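Local coordinates for homoserine kinase (Listeria monocytogenes, PDB 3HUL) that probably catalyses the ATP-dependent phosphorylation of L-homoserine to O-phospho-L-homoserine, a late step of threonine biosynthesis, as a member of the GHMP kinase family, at the interface of chains A and B. Numbering follows the deposited sequence. Chains: chain A/B, Homoserine kinase.

Contact 1: the interface of chains A and B. Residues chain A 21, 137, 148, 195; chain B 192-193, 196.
A:Val137 points from strand 135-141 onto one face of the helix B:181-199, where B:Asn192 and B:Ala196 stand one turn apart. Followed outward, its CB lies 3.9 Å from the methyl CB of B:Ala196, and the two methyls beyond it part ways. CG1, anti to the backbone N (chi1 175°), reaches the helix backbone and stands 3.5 Å from the carbonyl O of B:Asn192, also touching the CB of that residue. CG2 stays behind, 4.1 Å from CB of B:Ala196, and leans towards its own chain.

The B:Ala196 methyl nestles in the angle made by two valines of neighbouring strands. About a quarter turn round the methyl from A:Val137, A:Val148 brings its CB to 3.7 Å from CB of B:Ala196, while its branches spread to the carbonyl oxygens of B:Ala196 (CG1) and B:Val193 (CG2). B:Val193 adds a lighter touch, its CG2 lying 3.8 Å from the backbone O of A:Val137.

At the far end of the patch, A:Ile195 crosses the B:Asn192 side chain at about a right angle. Its terminal methyl CD1 sits over the flat face of the carboxamide, 3.6 Å from CG of B:Asn192, and meets the CB as well. Behind it, SG of A:Cys21 lies 4.0 Å from CD1 of A:Ile195, backing this methyl from within chain A.

The patch thus combines helix-on-sheet packing with a helix-to-helix touch through A:Ile195 and B:Asn192, and the short B:Ala196 side chain probably allows the helix to lie close to the strands; repeated by two-fold symmetry, it would hold two kinase subunits together if this pairing is the biological one.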
ATOM      1  N   CYS A  21      15.260   6.588   8.225  1.00 23.42           N
ATOM      2  CA  CYS A  21      15.027   5.997   6.916  1.00 23.77           C
ATOM      3  C   CYS A  21      16.340   5.597   6.232  1.00 22.93           C
ATOM      4  O   CYS A  21      17.330   6.353   6.229  1.00 22.06           O
ATOM      5  CB  CYS A  21      14.241   6.975   6.019  1.00 24.42           C
ATOM      6  SG  CYS A  21      12.620   7.465   6.705  1.00 29.08           S
ATOM      7  N   VAL A 137      11.816   2.162   7.255  1.00 18.36           N
ATOM      8  CA  VAL A 137      11.548   3.307   8.117  1.00 18.20           C
ATOM      9  C   VAL A 137      11.626   2.797   9.553  1.00 19.73           C
ATOM     10  O   VAL A 137      10.913   1.856   9.933  1.00 19.52           O
ATOM     11  CB  VAL A 137      10.156   3.931   7.849  1.00 17.51           C
ATOM     12  CG1 VAL A 137       9.826   5.061   8.862  1.00 14.21           C
ATOM     13  CG2 VAL A 137      10.043   4.411   6.430  1.00 17.92           C
ATOM     14  N   VAL A 148       9.410  -0.488   9.806  1.00 24.03           N
ATOM     15  CA  VAL A 148       8.521  -0.984   8.771  1.00 23.05           C
ATOM     16  C   VAL A 148       9.343  -1.056   7.505  1.00 22.75           C
ATOM     17  O   VAL A 148      10.032  -0.086   7.162  1.00 21.93           O
ATOM     18  CB  VAL A 148       7.291  -0.048   8.536  1.00 23.06           C
ATOM     19  CG1 VAL A 148       6.351  -0.668   7.512  1.00 20.70           C
ATOM     20  CG2 VAL A 148       6.521   0.201   9.830  1.00 21.08           C
ATOM     21  N   ILE A 195       7.793  10.202   3.179  1.00 17.34           N
ATOM     22  CA  ILE A 195       7.327   8.818   3.293  1.00 17.16           C
ATOM     23  C   ILE A 195       5.942   8.634   2.629  1.00 17.27           C
ATOM     24  O   ILE A 195       5.739   7.738   1.823  1.00 17.23           O
ATOM     25  CB  ILE A 195       7.274   8.352   4.784  1.00 17.41           C
ATOM     26  CG1 ILE A 195       8.681   8.262   5.389  1.00 17.27           C
ATOM     27  CG2 ILE A 195       6.553   7.046   4.913  1.00 16.37           C
ATOM     28  CD1 ILE A 195       8.698   8.414   6.933  1.00 13.60           C
TER
ATOM     29  N   ASN B 192       7.340   8.895  11.834  1.00 19.54           N
ATOM     30  CA  ASN B 192       7.756   8.231  10.587  1.00 19.53           C
ATOM     31  C   ASN B 192       7.265   6.794  10.554  1.00 19.28           C
ATOM     32  O   ASN B 192       6.673   6.355   9.571  1.00 19.71           O
ATOM     33  CB  ASN B 192       9.284   8.212  10.463  1.00 19.15           C
ATOM     34  CG  ASN B 192       9.902   9.581  10.149  1.00 18.91           C
ATOM     35  OD1 ASN B 192      11.127   9.715  10.116  1.00 19.71           O
ATOM     36  ND2 ASN B 192       9.091  10.562   9.911  1.00 17.39           N
ATOM     37  N   VAL B 193       7.558   6.049  11.625  1.00 19.09           N
ATOM     38  CA  VAL B 193       7.182   4.644  11.715  1.00 18.66           C
ATOM     39  C   VAL B 193       5.642   4.503  11.769  1.00 18.36           C
ATOM     40  O   VAL B 193       5.087   3.629  11.100  1.00 18.15           O
ATOM     41  CB  VAL B 193       7.853   3.960  12.948  1.00 19.69           C
ATOM     42  CG1 VAL B 193       7.281   2.542  13.204  1.00 19.20           C
ATOM     43  CG2 VAL B 193       9.364   3.898  12.758  1.00 19.45           C
ATOM     44  N   ALA B 196       4.461   4.885   8.250  1.00 18.67           N
ATOM     45  CA  ALA B 196       4.805   3.740   7.417  1.00 17.47           C
ATOM     46  C   ALA B 196       3.914   2.559   7.764  1.00 17.59           C
ATOM     47  O   ALA B 196       3.576   1.728   6.878  1.00 16.79           O
ATOM     48  CB  ALA B 196       6.277   3.372   7.582  1.00 16.13           C
TER

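Contact 2: the interface of chains A and B. Residues chain A 186, 190, 212; chain B 141, 146.
The terminal guanidinium nitrogen NH1 of A:Arg212 lies 3.5 Å from CG of B:Leu141, a van der Waals contact on the end of strand B:135-141. The leucine carbon stands above the guanidinium plane but past its NH1 rim, so it meets NH1 obliquely and does not cap the flat face. A bend in the arginine chain at chi2 (-134°) takes it out of an all-extended course, after which it runs straight through chi3 and carries the flat group across to chain B.

B:Phe146, from the neighbouring strand B:144-150, comes to the NH2 corner from the same side of the guanidinium plane. Its ring carbon CZ is 4.1 Å from NH2 of A:Arg212, with the two planes 63° apart, so the pair meets at a steep tilt rather than in a parallel stack.

On its other flank B:Leu141 meets the helix A:181-198. CD1 of A:Ile190 lies 4.1 Å from CB of B:Leu141 and about as far from its CG; the leucine is modelled only to CG, so the packing of its terminal methyls cannot be described. One turn earlier on the helix, A:Gln186 borders the patch more loosely, with its amide OE1 4.4 Å from CA of B:Leu141.

Here the end of a beta-hairpin of one subunit lodges between a helix and an arginine-bearing loop of the other, a patch of mostly longer contacts that may help set the angle at which the two subunits meet.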
ATOM      1  N   GLN A 186       8.613  20.856  12.247  1.00 32.80           N
ATOM      2  CA  GLN A 186       8.661  21.055  10.819  1.00 32.73           C
ATOM      3  C   GLN A 186       9.530  20.005  10.095  1.00 31.87           C
ATOM      4  O   GLN A 186       9.136  19.485   9.040  1.00 32.11           O
ATOM      5  CB  GLN A 186       9.138  22.475  10.522  1.00 33.18           C
ATOM      6  CG  GLN A 186       9.487  22.725   9.073  1.00 36.69           C
ATOM      7  CD  GLN A 186       9.620  24.217   8.726  1.00 42.19           C
ATOM      8  OE1 GLN A 186       8.654  24.986   8.835  1.00 42.80           O
ATOM      9  NE2 GLN A 186      10.810  24.612   8.252  1.00 41.76           N
ATOM     10  N   ILE A 190       8.302  17.125   7.233  1.00 23.05           N
ATOM     11  CA  ILE A 190       8.908  16.917   5.906  1.00 22.20           C
ATOM     12  C   ILE A 190       9.263  15.447   5.619  1.00 22.03           C
ATOM     13  O   ILE A 190       9.094  14.955   4.493  1.00 21.25           O
ATOM     14  CB  ILE A 190      10.157  17.838   5.738  1.00 22.61           C
ATOM     15  CG1 ILE A 190       9.747  19.320   5.842  1.00 23.86           C
ATOM     16  CG2 ILE A 190      10.925  17.534   4.424  1.00 21.18           C
ATOM     17  CD1 ILE A 190       8.634  19.766   4.869  1.00 24.36           C
ATOM     18  N   ARG A 212      15.761  18.596   1.377  1.00 43.09           N
ATOM     19  CA  ARG A 212      15.838  19.497   2.534  1.00 45.72           C
ATOM     20  C   ARG A 212      16.555  18.841   3.738  1.00 47.23           C
ATOM     21  O   ARG A 212      16.331  17.664   4.050  1.00 48.00           O
ATOM     22  CB  ARG A 212      14.444  20.007   2.884  1.00 46.00           C
ATOM     23  CG  ARG A 212      13.654  20.407   1.650  1.00 47.65           C
ATOM     24  CD  ARG A 212      12.947  21.728   1.796  1.00 51.83           C
ATOM     25  NE  ARG A 212      12.175  22.042   0.587  1.00 55.24           N
ATOM     26  CZ  ARG A 212      11.634  23.229   0.314  1.00 56.62           C
ATOM     27  NH1 ARG A 212      11.766  24.252   1.158  1.00 57.91           N
ATOM     28  NH2 ARG A 212      10.955  23.396  -0.813  1.00 56.87           N
TER
ATOM     29  N   LEU B 141       6.317  24.483   4.719  1.00 47.05           N
ATOM     30  CA  LEU B 141       7.720  24.810   4.583  1.00 48.42           C
ATOM     31  C   LEU B 141       7.830  26.182   3.911  1.00 49.75           C
ATOM     32  O   LEU B 141       7.337  26.380   2.782  1.00 49.89           O
ATOM     33  CB  LEU B 141       8.465  23.710   3.808  1.00 48.61           C
ATOM     34  CG  LEU B 141       9.979  23.572   4.046  1.00 48.09           C
ATOM     35  N   PHE B 146       2.822  21.341   1.625  1.00 42.29           N
ATOM     36  CA  PHE B 146       2.963  20.107   0.892  1.00 39.70           C
ATOM     37  C   PHE B 146       2.155  19.104   1.703  1.00 37.95           C
ATOM     38  O   PHE B 146       2.240  19.054   2.931  1.00 37.40           O
ATOM     39  CB  PHE B 146       4.440  19.693   0.781  1.00 40.15           C
ATOM     40  CG  PHE B 146       5.320  20.708   0.062  1.00 39.92           C
ATOM     41  CD1 PHE B 146       5.459  20.679  -1.320  1.00 40.60           C
ATOM     42  CD2 PHE B 146       6.006  21.685   0.780  1.00 41.05           C
ATOM     43  CE1 PHE B 146       6.270  21.616  -1.997  1.00 40.96           C
ATOM     44  CE2 PHE B 146       6.813  22.638   0.118  1.00 41.54           C
ATOM     45  CZ  PHE B 146       6.948  22.592  -1.271  1.00 41.33           C
TER

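The C-alpha centres of contact 1 and contact 2 lie about 16 Å apart within one two-fold symmetric interface. Both draw mainly on the same elements with the chains exchanged: contact 1 sets strands 135-141 and 144-150 of chain A against the helix 181-199 of chain B, whereas contact 2 sets that strand pair of chain B against the helix 181-198 of chain A. The helix A:181-198 takes part in both, through A:Ile195 in contact 1 and A:Gln186 and A:Ile190 in contact 2. Each subunit thus offers helix and hairpin at once, a reciprocal arrangement consistent with a dimeric unit inside the four-chain deposited assembly.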